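Local coordinates for protein carboxylic ester hydrolase (PDB 7K4O) that hydrolyses ester bonds as a tannin acyl hydrolase (tannase) and binds gallic acid, 3,4,5-trihydroxybenzoic acid, in its pocket, at residues Q221-Y224 with S225-V228. Sequence-based numbering, arbitrary orientation.
With GDE (3,4,5-trihydroxybenzoic acid), chain J.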
# COMPACT_ATOMS: atom_id res chain seq x y z
N GLN A 221 -8.89 -6.84 -10.80
CA GLN A 221 -7.76 -7.50 -11.50
C GLN A 221 -7.26 -8.70 -10.72
O GLN A 221 -6.60 -9.57 -11.35
CB GLN A 221 -6.66 -6.52 -11.91
CG GLN A 221 -5.89 -5.90 -10.76
CD GLN A 221 -4.80 -6.79 -10.19
OE1 GLN A 221 -4.07 -7.44 -10.97
NE2 GLN A 221 -4.72 -6.86 -8.85
N HIS A 222 -7.59 -8.84 -9.45
CA HIS A 222 -7.22 -10.03 -8.65
C HIS A 222 -7.90 -11.29 -9.24
O HIS A 222 -7.43 -12.38 -8.91
CB HIS A 222 -7.60 -9.87 -7.20
CG HIS A 222 -6.56 -9.17 -6.37
ND1 HIS A 222 -5.31 -9.75 -6.15
CD2 HIS A 222 -6.59 -7.99 -5.67
CE1 HIS A 222 -4.63 -8.96 -5.31
NE2 HIS A 222 -5.40 -7.86 -5.01
N LEU A 223 -8.94 -11.13 -10.05
CA LEU A 223 -9.66 -12.28 -10.69
C LEU A 223 -9.05 -12.53 -12.05
O LEU A 223 -9.44 -13.52 -12.65
CB LEU A 223 -11.16 -11.97 -10.80
CG LEU A 223 -11.93 -11.89 -9.50
CD1 LEU A 223 -13.42 -11.58 -9.74
CD2 LEU A 223 -11.81 -13.14 -8.67
N TYR A 224 -8.18 -11.66 -12.58
CA TYR A 224 -7.70 -11.78 -13.98
C TYR A 224 -6.99 -13.14 -14.21
O TYR A 224 -7.35 -13.89 -15.15
CB TYR A 224 -6.79 -10.64 -14.37
CG TYR A 224 -6.27 -10.73 -15.77
CD1 TYR A 224 -7.11 -11.01 -16.84
CD2 TYR A 224 -4.92 -10.62 -16.03
CE1 TYR A 224 -6.61 -11.15 -18.12
CE2 TYR A 224 -4.41 -10.74 -17.30
CZ TYR A 224 -5.25 -11.06 -18.35
OH TYR A 224 -4.73 -11.16 -19.64
N SER A 225 -6.00 -13.49 -13.40
CA SER A 225 -5.29 -14.78 -13.52
C SER A 225 -6.29 -15.96 -13.54
O SER A 225 -6.13 -16.87 -14.38
CB SER A 225 -4.30 -14.95 -12.43
OG SER A 225 -3.23 -14.04 -12.60
N ASN A 226 -7.24 -15.98 -12.62
CA ASN A 226 -8.31 -17.01 -12.57
C ASN A 226 -9.01 -17.08 -13.94
O ASN A 226 -9.25 -18.22 -14.46
CB ASN A 226 -9.36 -16.71 -11.52
CG ASN A 226 -8.97 -16.91 -10.08
OD1 ASN A 226 -9.56 -16.25 -9.21
ND2 ASN A 226 -8.04 -17.80 -9.79
N VAL A 227 -9.36 -15.94 -14.52
CA VAL A 227 -10.17 -15.93 -15.76
C VAL A 227 -9.28 -16.33 -16.95
O VAL A 227 -9.78 -16.99 -17.89
CB VAL A 227 -10.89 -14.59 -15.93
CG1 VAL A 227 -11.55 -14.49 -17.28
CG2 VAL A 227 -11.91 -14.42 -14.79
N VAL A 228 -7.99 -16.01 -16.90
CA VAL A 228 -7.04 -16.47 -17.95
C VAL A 228 -7.02 -18.01 -17.92
O VAL A 228 -7.06 -18.63 -19.00
CB VAL A 228 -5.62 -15.92 -17.76
CG1 VAL A 228 -4.63 -16.65 -18.67
CG2 VAL A 228 -5.56 -14.42 -18.02
OAA GDE J . -3.70 -4.13 2.33
OAB GDE J . -2.55 -5.90 1.68
OAC GDE J . -7.47 -3.90 -1.16
OAD GDE J . -3.98 -6.45 -3.20
OAE GDE J . -6.39 -5.29 -3.35
CAF GDE J . -5.47 -4.46 0.16
CAG GDE J . -3.68 -5.76 -0.88
CAH GDE J . -3.45 -5.04 1.49
CAI GDE J . -6.20 -4.52 -1.03
CAJ GDE J . -4.44 -5.85 -2.07
CAK GDE J . -4.26 -5.13 0.21
CAL GDE J . -5.65 -5.22 -2.14
O HOH W 1 -4.31 -11.67 -11.72
O HOH W 2 -6.89 -14.65 -10.19
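Leu223 O accepts Val227 N at 3.1 Å and Tyr224 O accepts Val228 N at 2.8 Å, the first i to i+4 bonds of helix 224-232 as the chain leaves helix 215-221 in this tannase of the alpha/beta-hydrolase clan. Val228 CG2 sits over one face of the Tyr224 ring, offset toward its rim, in a CH-pi contact 3.7 Å from the centroid. With CG anti to the backbone N (chi1 179°), the Tyr224 ring lies alongside the first turn, where Val228, four residues on, meets its face; its hydroxyl is held by Thr308 O of helix 300-310, on which Val228 also packs through Val305 and Thr308. The His222 side chain reaches the gallate pocket, which Ser421, His465 and Gln219 help complete. Its NE2 donates to OAE of the trihydroxybenzoic acid at 3.2 Å and shares a hydrogen bond with OAD, at the ring edge and in plane, at 2.7 Å, in which either atom could be the donor. Asp333 OD1 takes the ND1 side of the ring and would fix its rotation. Gln221 NE2 lies 3.8 Å above the centre of one imidazole face, itself bonded to Tyr325 OH and Gln218 O. Where the two helices join, Tyr224 N donates to Gln221 O, but waters bridge the places of the next i to i+4 bonds: one links Gln221 O to Ser225 N. Asn226 OD1, beside Leu223 CD2, accepts from Asp350 N and ND2 donates to Asp348 O, satisfying both ends of the buried amide. The second water donates to His222 O at 2.7 Å and accepts from Asn226 N.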